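Local coordinates for glutamine synthetase (Helicobacter pylori, PDB 5ZLI), which belongs to the type I-beta glutamine synthetases, enzymes of twelve identical subunits that each combine a beta-grasp domain with a catalytic domain, at residues D197-V207 with V220-V231; P423-E431 with K458-E467. All coordinates share one frame; numbering follows the deposited sequence.

Contact 1: residues D197-V207 with V220-V231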
loop_
_atom_site.group_PDB
_atom_site.type_symbol
_atom_site.label_atom_id
_atom_site.label_comp_id
_atom_site.label_asym_id
_atom_site.label_seq_id
_atom_site.Cartn_x
_atom_site.Cartn_y
_atom_site.Cartn_z
ATOM N N ASP B 197 -2.842 36.530 5.441
ATOM C CA ASP B 197 -3.112 36.936 4.073
ATOM C C ASP B 197 -2.084 36.274 3.157
ATOM O O ASP B 197 -0.906 36.652 3.142
ATOM C CB ASP B 197 -3.089 38.461 3.973
ATOM C CG ASP B 197 -3.121 38.969 2.541
ATOM O OD1 ASP B 197 -3.749 38.324 1.666
ATOM O OD2 ASP B 197 -2.528 40.046 2.321
ATOM N N THR B 198 -2.527 35.286 2.391
ATOM C CA THR B 198 -1.631 34.590 1.490
ATOM C C THR B 198 -1.563 35.210 0.116
ATOM O O THR B 198 -0.690 34.818 -0.655
ATOM C CB THR B 198 -2.096 33.169 1.258
ATOM O OG1 THR B 198 -3.278 33.220 0.439
ATOM C CG2 THR B 198 -2.393 32.491 2.577
ATOM N N MET B 199 -2.448 36.147 -0.220
ATOM C CA MET B 199 -2.576 36.600 -1.600
ATOM C C MET B 199 -1.891 37.935 -1.839
ATOM O O MET B 199 -2.172 38.594 -2.837
ATOM C CB MET B 199 -4.049 36.714 -1.993
ATOM C CG MET B 199 -4.904 35.548 -1.589
ATOM S SD MET B 199 -4.604 34.096 -2.603
ATOM C CE MET B 199 -5.953 33.033 -2.068
ATOM N N MET B 200 -1.000 38.344 -0.944
ATOM C CA MET B 200 -0.454 39.684 -1.037
ATOM C C MET B 200 0.431 39.816 -2.267
ATOM O O MET B 200 0.438 40.865 -2.918
ATOM C CB MET B 200 0.290 40.014 0.261
ATOM C CG MET B 200 0.882 41.396 0.370
ATOM S SD MET B 200 2.686 41.277 0.526
ATOM C CE MET B 200 3.033 41.370 2.294
ATOM N N ASP B 201 1.195 38.769 -2.598
ATOM C CA ASP B 201 2.039 38.824 -3.795
ATOM C C ASP B 201 1.259 38.469 -5.046
ATOM O O ASP B 201 1.636 38.857 -6.154
ATOM C CB ASP B 201 3.244 37.894 -3.656
ATOM C CG ASP B 201 4.230 38.384 -2.607
ATOM O OD1 ASP B 201 4.106 39.559 -2.169
ATOM O OD2 ASP B 201 5.126 37.601 -2.226
ATOM N N ILE B 202 0.211 37.674 -4.885
ATOM C CA ILE B 202 -0.658 37.351 -6.000
ATOM C C ILE B 202 -1.474 38.580 -6.389
ATOM O O ILE B 202 -1.580 38.937 -7.567
ATOM C CB ILE B 202 -1.548 36.166 -5.600
ATOM C CG1 ILE B 202 -0.901 34.828 -5.979
ATOM C CG2 ILE B 202 -2.916 36.275 -6.245
ATOM C CD1 ILE B 202 -1.048 34.429 -7.416
ATOM N N ARG B 203 -2.045 39.265 -5.393
ATOM C CA ARG B 203 -2.808 40.475 -5.670
ATOM C C ARG B 203 -1.899 41.546 -6.241
ATOM O O ARG B 203 -2.221 42.196 -7.244
ATOM C CB ARG B 203 -3.517 40.947 -4.387
ATOM C CG ARG B 203 -4.626 39.955 -3.936
ATOM C CD ARG B 203 -5.564 40.469 -2.847
ATOM N NE ARG B 203 -4.852 41.130 -1.764
ATOM C CZ ARG B 203 -4.613 40.587 -0.570
ATOM N NH1 ARG B 203 -5.086 39.393 -0.273
ATOM N NH2 ARG B 203 -3.940 41.265 0.345
ATOM N N THR B 204 -0.719 41.673 -5.666
ATOM C CA THR B 204 0.253 42.614 -6.185
ATOM C C THR B 204 0.660 42.272 -7.615
ATOM O O THR B 204 0.904 43.175 -8.427
ATOM C CB THR B 204 1.453 42.635 -5.250
ATOM O OG1 THR B 204 1.057 43.235 -4.008
ATOM C CG2 THR B 204 2.543 43.427 -5.834
ATOM N N GLU B 205 0.770 40.979 -7.942
ATOM C CA GLU B 205 1.152 40.593 -9.303
ATOM C C GLU B 205 0.023 40.839 -10.298
ATOM O O GLU B 205 0.277 41.073 -11.483
ATOM C CB GLU B 205 1.598 39.134 -9.338
ATOM C CG GLU B 205 1.874 38.554 -10.739
ATOM C CD GLU B 205 2.366 37.096 -10.661
ATOM O OE1 GLU B 205 2.325 36.530 -9.533
ATOM O OE2 GLU B 205 2.769 36.511 -11.708
ATOM N N ILE B 206 -1.226 40.741 -9.848
ATOM C CA ILE B 206 -2.367 41.073 -10.703
ATOM C C ILE B 206 -2.324 42.539 -11.144
ATOM O O ILE B 206 -2.278 42.849 -12.338
ATOM C CB ILE B 206 -3.675 40.720 -9.974
ATOM C CG1 ILE B 206 -3.811 39.186 -9.990
ATOM C CG2 ILE B 206 -4.858 41.427 -10.562
ATOM C CD1 ILE B 206 -4.861 38.589 -9.095
ATOM N N VAL B 207 -2.332 43.470 -10.195
ATOM C CA VAL B 207 -2.335 44.868 -10.606
ATOM C C VAL B 207 -1.079 45.234 -11.398
ATOM O O VAL B 207 -1.096 46.172 -12.195
ATOM C CB VAL B 207 -2.562 45.788 -9.394
ATOM C CG1 VAL B 207 -3.514 45.135 -8.404
ATOM C CG2 VAL B 207 -1.283 46.103 -8.778
ATOM N N VAL B 220 -5.928 47.827 -3.625
ATOM C CA VAL B 220 -5.936 46.372 -3.695
ATOM C C VAL B 220 -5.848 45.802 -2.286
ATOM O O VAL B 220 -4.855 46.019 -1.575
ATOM C CB VAL B 220 -4.813 45.865 -4.613
ATOM C CG1 VAL B 220 -3.489 46.263 -4.089
ATOM C CG2 VAL B 220 -4.879 44.373 -4.753
ATOM N N HIS B 221 -6.857 45.016 -1.889
ATOM C CA HIS B 221 -6.896 44.464 -0.543
ATOM C C HIS B 221 -7.440 43.062 -0.619
ATOM O O HIS B 221 -8.080 42.679 -1.592
ATOM C CB HIS B 221 -7.776 45.306 0.440
ATOM C CG HIS B 221 -9.215 45.502 0.016
ATOM N ND1 HIS B 221 -10.224 44.613 0.339
ATOM C CD2 HIS B 221 -9.804 46.467 -0.737
ATOM C CE1 HIS B 221 -11.370 45.033 -0.174
ATOM N NE2 HIS B 221 -11.141 46.149 -0.842
ATOM N N HIS B 222 -7.137 42.284 0.403
ATOM C CA HIS B 222 -7.958 41.116 0.673
ATOM C C HIS B 222 -9.409 41.546 0.927
ATOM O O HIS B 222 -9.678 42.646 1.408
ATOM C CB HIS B 222 -7.406 40.385 1.891
ATOM C CG HIS B 222 -7.651 38.912 1.880
ATOM N ND1 HIS B 222 -6.690 37.998 1.507
ATOM C CD2 HIS B 222 -8.761 38.193 2.168
ATOM C CE1 HIS B 222 -7.189 36.777 1.591
ATOM N NE2 HIS B 222 -8.444 36.869 1.988
ATOM N N GLU B 223 -10.362 40.671 0.617
ATOM C CA GLU B 223 -11.763 40.953 0.943
ATOM C C GLU B 223 -12.271 40.094 2.102
ATOM O O GLU B 223 -11.524 39.316 2.691
ATOM C CB GLU B 223 -12.633 40.769 -0.296
ATOM C CG GLU B 223 -13.223 42.063 -0.849
ATOM C CD GLU B 223 -14.233 42.699 0.115
ATOM O OE1 GLU B 223 -14.175 43.935 0.329
ATOM O OE2 GLU B 223 -15.128 41.956 0.621
ATOM N N VAL B 224 -13.579 40.198 2.376
ATOM C CA VAL B 224 -14.162 39.691 3.626
ATOM C C VAL B 224 -14.213 38.157 3.652
ATOM O O VAL B 224 -14.003 37.537 4.700
ATOM C CB VAL B 224 -15.560 40.295 3.865
ATOM C CG1 VAL B 224 -16.268 39.549 4.976
ATOM C CG2 VAL B 224 -15.459 41.765 4.171
ATOM N N ALA B 225 -14.589 37.527 2.546
ATOM C CA ALA B 225 -14.608 36.069 2.495
ATOM C C ALA B 225 -13.182 35.514 2.400
ATOM O O ALA B 225 -12.215 36.237 2.162
ATOM C CB ALA B 225 -15.435 35.577 1.320
ATOM N N GLN B 226 -13.068 34.198 2.572
ATOM C CA GLN B 226 -11.785 33.593 2.922
ATOM C C GLN B 226 -10.748 33.691 1.796
ATOM O O GLN B 226 -9.572 33.944 2.070
ATOM C CB GLN B 226 -12.013 32.155 3.356
ATOM C CG GLN B 226 -12.991 32.087 4.487
ATOM C CD GLN B 226 -13.189 30.705 4.996
ATOM O OE1 GLN B 226 -12.266 30.076 5.492
ATOM N NE2 GLN B 226 -14.408 30.204 4.857
ATOM N N ALA B 227 -11.111 33.453 0.538
ATOM C CA ALA B 227 -10.099 33.530 -0.521
ATOM C C ALA B 227 -10.352 34.709 -1.453
ATOM O O ALA B 227 -9.960 34.697 -2.621
ATOM C CB ALA B 227 -10.013 32.237 -1.330
ATOM N N GLN B 228 -10.986 35.737 -0.932
ATOM C CA GLN B 228 -11.577 36.775 -1.739
ATOM C C GLN B 228 -10.616 37.952 -1.855
ATOM O O GLN B 228 -9.758 38.178 -0.990
ATOM C CB GLN B 228 -12.901 37.220 -1.125
ATOM C CG GLN B 228 -13.909 37.636 -2.156
ATOM C CD GLN B 228 -15.170 38.167 -1.554
ATOM O OE1 GLN B 228 -15.235 38.442 -0.357
ATOM N NE2 GLN B 228 -16.175 38.356 -2.382
ATOM N N GLY B 229 -10.788 38.715 -2.931
ATOM C CA GLY B 229 -9.900 39.819 -3.243
ATOM C C GLY B 229 -10.626 40.811 -4.120
ATOM O O GLY B 229 -11.750 40.568 -4.562
ATOM N N GLU B 230 -9.964 41.936 -4.373
ATOM C CA GLU B 230 -10.591 43.028 -5.101
ATOM C C GLU B 230 -9.497 44.000 -5.550
ATOM O O GLU B 230 -8.521 44.230 -4.829
ATOM C CB GLU B 230 -11.601 43.738 -4.183
ATOM C CG GLU B 230 -12.768 44.536 -4.809
ATOM C CD GLU B 230 -13.519 45.330 -3.728
ATOM O OE1 GLU B 230 -14.617 45.886 -3.982
ATOM O OE2 GLU B 230 -13.009 45.345 -2.587
ATOM N N VAL B 231 -9.691 44.602 -6.723
ATOM C CA VAL B 231 -8.819 45.663 -7.216
ATOM C C VAL B 231 -9.709 46.798 -7.714
ATOM O O VAL B 231 -10.672 46.569 -8.454
ATOM C CB VAL B 231 -7.871 45.183 -8.335
ATOM C CG1 VAL B 231 -7.008 46.343 -8.847
ATOM C CG2 VAL B 231 -6.998 44.044 -7.844
#
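Val220 meets the helix through one methyl: CG2, which lies anti to the backbone N, is 3.7 Å from CB of Arg203 and also reaches CG1 of Val207. One residue on, the backbone takes over. The peptide joining His221 to His222 covers one face of the Arg203 guanidinium, His222 N lying over its centre, while Met199 O and Met200 N flank the opposite face near the rim. The His222 ring stands almost perpendicular to the Arg203 guanidinium and to the Asp197 carboxylate. Its ND1 donates to Asp197 OD1 at 3.0 Å from above the carboxylate plane, and its NE2 donates to Gln226 O at 3.1 Å, which fixes the rotation of the ring. Asp197 is held in turn by an end-on salt bridge: Arg203 NH1 reaches OD1 at 2.6 Å and NH2 reaches OD2 at 2.7 Å. OD1 also accepts from Met199 N, an Asx turn just ahead of helix 200-212. This helix lies against a beta hairpin of the catalytic domain, strands 217-222 and 228-237, whose sheet continues through Val220 into a strand of a neighbouring subunit. Within the type I turn from Ala225 to Gln228, Ala227 CB meets Met199 CE at 4.2 Å. Gly229 then passes its CA close to Arg203 CD. Val231 finally sets both methyls, CG1 and CG2, 3.7 Å from Val207 CG1; Ile206 CG2 approaches Val231 CG2 more loosely.

Contact 2: residues P423-E431 with K458-E467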
loop_
_atom_site.group_PDB
_atom_site.type_symbol
_atom_site.label_atom_id
_atom_site.label_comp_id
_atom_site.label_asym_id
_atom_site.label_seq_id
_atom_site.Cartn_x
_atom_site.Cartn_y
_atom_site.Cartn_z
ATOM N N PRO B 423 -35.688 40.727 -6.315
ATOM C CA PRO B 423 -36.258 39.419 -6.663
ATOM C C PRO B 423 -35.388 38.275 -6.173
ATOM O O PRO B 423 -34.160 38.371 -6.085
ATOM C CB PRO B 423 -36.335 39.451 -8.190
ATOM C CG PRO B 423 -35.423 40.534 -8.600
ATOM C CD PRO B 423 -35.333 41.517 -7.503
ATOM N N HIS B 424 -36.048 37.184 -5.821
ATOM C CA HIS B 424 -35.323 36.099 -5.184
ATOM C C HIS B 424 -34.710 35.121 -6.164
ATOM O O HIS B 424 -33.720 34.467 -5.835
ATOM C CB HIS B 424 -36.248 35.315 -4.275
ATOM C CG HIS B 424 -36.651 36.044 -3.048
ATOM N ND1 HIS B 424 -37.921 36.549 -2.875
ATOM C CD2 HIS B 424 -35.997 36.248 -1.883
ATOM C CE1 HIS B 424 -38.010 37.096 -1.675
ATOM N NE2 HIS B 424 -36.859 36.918 -1.050
ATOM N N THR B 425 -35.272 34.986 -7.343
ATOM C CA THR B 425 -34.724 34.086 -8.324
ATOM C C THR B 425 -34.573 34.836 -9.633
ATOM O O THR B 425 -35.233 35.855 -9.865
ATOM C CB THR B 425 -35.633 32.846 -8.480
ATOM O OG1 THR B 425 -36.986 33.257 -8.725
ATOM C CG2 THR B 425 -35.591 31.979 -7.265
ATOM N N LEU B 426 -33.710 34.290 -10.495
ATOM C CA LEU B 426 -33.581 34.791 -11.858
ATOM C C LEU B 426 -34.871 34.616 -12.655
ATOM O O LEU B 426 -35.153 35.408 -13.569
ATOM C CB LEU B 426 -32.438 34.073 -12.561
ATOM C CG LEU B 426 -32.221 34.394 -14.026
ATOM C CD1 LEU B 426 -32.001 35.867 -14.205
ATOM C CD2 LEU B 426 -31.034 33.561 -14.481
ATOM N N ARG B 427 -35.654 33.578 -12.346
ATOM C CA ARG B 427 -36.907 33.380 -13.061
ATOM C C ARG B 427 -37.847 34.552 -12.811
ATOM O O ARG B 427 -38.447 35.089 -13.752
ATOM C CB ARG B 427 -37.570 32.073 -12.632
ATOM C CG ARG B 427 -39.045 31.979 -13.033
ATOM C CD ARG B 427 -39.607 30.654 -12.643
ATOM N NE ARG B 427 -39.278 29.646 -13.625
ATOM C CZ ARG B 427 -40.065 29.339 -14.635
ATOM N NH1 ARG B 427 -41.215 29.975 -14.772
ATOM N NH2 ARG B 427 -39.705 28.403 -15.495
ATOM N N ARG B 428 -37.979 34.983 -11.546
ATOM C CA ARG B 428 -38.855 36.114 -11.298
ATOM C C ARG B 428 -38.259 37.380 -11.909
ATOM O O ARG B 428 -39.001 38.174 -12.489
ATOM C CB ARG B 428 -39.150 36.249 -9.796
ATOM C CG ARG B 428 -40.633 36.590 -9.494
ATOM C CD ARG B 428 -40.976 36.503 -8.013
ATOM N NE ARG B 428 -40.084 37.298 -7.160
ATOM C CZ ARG B 428 -40.098 37.253 -5.832
ATOM N NH1 ARG B 428 -39.272 37.998 -5.108
ATOM N NH2 ARG B 428 -40.954 36.437 -5.236
ATOM N N SER B 429 -36.922 37.527 -11.876
ATOM C CA SER B 429 -36.263 38.681 -12.482
ATOM C C SER B 429 -36.521 38.768 -13.977
ATOM O O SER B 429 -36.737 39.860 -14.511
ATOM C CB SER B 429 -34.768 38.597 -12.248
ATOM O OG SER B 429 -34.492 38.845 -10.901
ATOM N N LEU B 430 -36.535 37.626 -14.669
ATOM C CA LEU B 430 -36.807 37.680 -16.097
ATOM C C LEU B 430 -38.265 38.016 -16.337
ATOM O O LEU B 430 -38.581 38.848 -17.197
ATOM C CB LEU B 430 -36.431 36.369 -16.773
ATOM C CG LEU B 430 -34.917 36.162 -16.792
ATOM C CD1 LEU B 430 -34.535 34.747 -17.192
ATOM C CD2 LEU B 430 -34.291 37.161 -17.741
ATOM N N GLU B 431 -39.162 37.397 -15.567
ATOM C CA GLU B 431 -40.563 37.792 -15.584
ATOM C C GLU B 431 -40.712 39.307 -15.351
ATOM O O GLU B 431 -41.364 40.008 -16.130
ATOM C CB GLU B 431 -41.300 36.949 -14.539
ATOM C CG GLU B 431 -41.528 35.508 -15.021
ATOM C CD GLU B 431 -41.909 34.518 -13.911
ATOM O OE1 GLU B 431 -42.070 34.919 -12.728
ATOM O OE2 GLU B 431 -42.047 33.318 -14.245
ATOM N N LYS B 458 -31.251 32.615 -21.063
ATOM C CA LYS B 458 -31.097 32.504 -19.623
ATOM C C LYS B 458 -32.011 31.425 -19.059
ATOM O O LYS B 458 -31.612 30.696 -18.150
ATOM C CB LYS B 458 -31.400 33.857 -18.996
ATOM C CG LYS B 458 -30.384 34.856 -19.414
ATOM C CD LYS B 458 -29.023 34.554 -18.817
ATOM C CE LYS B 458 -27.891 35.323 -19.487
ATOM N NZ LYS B 458 -26.651 34.944 -18.771
ATOM N N PHE B 459 -33.203 31.250 -19.621
ATOM C CA PHE B 459 -34.037 30.152 -19.175
ATOM C C PHE B 459 -33.392 28.803 -19.512
ATOM O O PHE B 459 -33.299 27.936 -18.634
ATOM C CB PHE B 459 -35.424 30.302 -19.791
ATOM C CG PHE B 459 -36.374 31.134 -18.962
ATOM C CD1 PHE B 459 -37.048 30.594 -17.889
ATOM C CD2 PHE B 459 -36.574 32.469 -19.249
ATOM C CE1 PHE B 459 -37.919 31.374 -17.131
ATOM C CE2 PHE B 459 -37.443 33.236 -18.493
ATOM C CZ PHE B 459 -38.105 32.697 -17.443
ATOM N N ASN B 460 -32.853 28.626 -20.739
ATOM C CA ASN B 460 -32.238 27.324 -21.057
ATOM C C ASN B 460 -30.868 27.115 -20.419
ATOM O O ASN B 460 -30.508 25.967 -20.136
ATOM C CB ASN B 460 -32.054 27.058 -22.561
ATOM C CG ASN B 460 -33.346 26.688 -23.286
ATOM O OD1 ASN B 460 -34.004 25.688 -22.969
ATOM N ND2 ASN B 460 -33.614 27.395 -24.360
ATOM N N ALA B 461 -30.056 28.167 -20.251
ATOM C CA ALA B 461 -28.726 27.949 -19.689
ATOM C C ALA B 461 -28.753 27.780 -18.175
ATOM O O ALA B 461 -28.129 26.857 -17.647
ATOM C CB ALA B 461 -27.801 29.111 -20.053
ATOM N N GLU B 462 -29.519 28.613 -17.464
ATOM C CA GLU B 462 -29.439 28.734 -16.008
ATOM C C GLU B 462 -30.673 28.260 -15.253
ATOM O O GLU B 462 -30.539 27.603 -14.227
ATOM C CB GLU B 462 -29.125 30.173 -15.599
ATOM C CG GLU B 462 -27.640 30.549 -15.648
ATOM C CD GLU B 462 -27.246 31.402 -16.838
ATOM O OE1 GLU B 462 -26.045 31.732 -16.952
ATOM O OE2 GLU B 462 -28.125 31.752 -17.659
ATOM N N VAL B 463 -31.874 28.623 -15.683
ATOM C CA VAL B 463 -33.053 28.367 -14.871
ATOM C C VAL B 463 -33.490 26.912 -14.989
ATOM O O VAL B 463 -33.504 26.165 -13.999
ATOM C CB VAL B 463 -34.186 29.334 -15.246
ATOM C CG1 VAL B 463 -35.380 29.029 -14.381
ATOM C CG2 VAL B 463 -33.749 30.788 -15.033
ATOM N N PHE B 464 -33.844 26.488 -16.205
ATOM C CA PHE B 464 -34.284 25.113 -16.427
ATOM C C PHE B 464 -33.299 24.068 -15.907
ATOM O O PHE B 464 -33.757 22.995 -15.478
ATOM C CB PHE B 464 -34.565 24.872 -17.924
ATOM C CG PHE B 464 -35.695 25.694 -18.496
ATOM C CD1 PHE B 464 -36.935 25.737 -17.868
ATOM C CD2 PHE B 464 -35.536 26.378 -19.686
ATOM C CE1 PHE B 464 -37.988 26.479 -18.409
ATOM C CE2 PHE B 464 -36.572 27.121 -20.220
ATOM C CZ PHE B 464 -37.800 27.170 -19.580
ATOM N N PRO B 465 -31.982 24.253 -15.999
ATOM C CA PRO B 465 -31.072 23.301 -15.334
ATOM C C PRO B 465 -31.043 23.384 -13.807
ATOM O O PRO B 465 -30.852 22.359 -13.145
ATOM C CB PRO B 465 -29.717 23.629 -15.967
ATOM C CG PRO B 465 -30.055 24.212 -17.295
ATOM C CD PRO B 465 -31.277 25.045 -17.019
ATOM N N TRP B 466 -31.108 24.572 -13.224
ATOM C CA TRP B 466 -31.140 24.677 -11.766
ATOM C C TRP B 466 -32.480 24.230 -11.179
ATOM O O TRP B 466 -32.524 23.750 -10.034
ATOM C CB TRP B 466 -30.823 26.111 -11.346
ATOM C CG TRP B 466 -30.873 26.367 -9.875
ATOM C CD1 TRP B 466 -30.066 25.828 -8.900
ATOM C CD2 TRP B 466 -31.786 27.226 -9.205
ATOM N NE1 TRP B 466 -30.416 26.318 -7.660
ATOM C CE2 TRP B 466 -31.477 27.177 -7.825
ATOM C CE3 TRP B 466 -32.830 28.040 -9.634
ATOM C CZ2 TRP B 466 -32.182 27.916 -6.884
ATOM C CZ3 TRP B 466 -33.527 28.759 -8.707
ATOM C CH2 TRP B 466 -33.196 28.703 -7.344
ATOM N N GLU B 467 -33.588 24.463 -11.903
ATOM C CA GLU B 467 -34.909 24.017 -11.458
ATOM C C GLU B 467 -35.112 22.510 -11.605
ATOM O O GLU B 467 -36.039 21.961 -11.000
ATOM C CB GLU B 467 -36.019 24.742 -12.239
ATOM C CG GLU B 467 -36.656 25.984 -11.567
ATOM C CD GLU B 467 -37.630 26.763 -12.497
ATOM O OE1 GLU B 467 -38.276 27.729 -12.013
ATOM O OE2 GLU B 467 -37.764 26.411 -13.701
#
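Arg427 and Val463 mark the nearest backbone approach, their CA atoms 6.6 Å apart, where helices 426-431 and 458-466 run at 140° to each other with axes 10.5 Å apart at closest. Arg427 dominates the side chains. It runs extended through chi1 and chi2, then bends at chi3 (-82°), and with the turn at chi4 this brings its guanidinium to the carboxylate of Glu467, the two planes 25° apart. NE lies 2.7 Å from Glu467 OE1 and NH2 lies 3.3 Å from OE2; both hydrogen bonds are weak, though they form part of a salt bridge. NH1 makes a weak, longer bond to Glu431 OE2, one turn on in its own helix, so one cation serves two carboxylates. The ring of Phe459 approaches edge-on, its CE1 standing 3.8 Å from Arg427 NH2 over the centre of the guanidinium face, whereas Phe464 CE1 lies at the guanidinium edge. This is helix-helix packing within the catalytic domain, and the second helix is irregular: a wider pi-type turn spans 459-463, and a kink follows where Pro465 has no N-H to give. The rest of the contact is largely apolar. Leu430 CD1 comes to 3.5 Å from Phe459 CE2 and also touches Lys458 CB. Leu426 CD2 lies 3.9 Å from Val463 CG2, with Glu462 CB close by, and the same leucine also packs on Tyr329 of helix 326-331. At the start of the first helix, Thr425 CG2 meets the edge of the Trp466 indole 4.1 Å from CH2, while this indole stacks on Trp466 of a neighbouring subunit.

Contact 1 closes along the chain before contact 2 opens, and both belong to the catalytic domain, yet they share no helix or strand. Their centres lie 32 Å apart and their nearest atoms about 18 Å apart. Contact 1 seats helix 200-212 on a hairpin of the large mixed sheet; contact 2 joins helices 426-434 and 448-466 beside helices 315-322 and 326-331. Contact 1 borders mainly one neighbour, whose beta-grasp domain supplies residues such as Phe26 and His40, and through Gln226 it touches a second. Against that second neighbour residues 423-431 and 458-467 meet their counterparts. The pair thus illustrates how internal packing and the twelve-subunit assembly are built from the same elements.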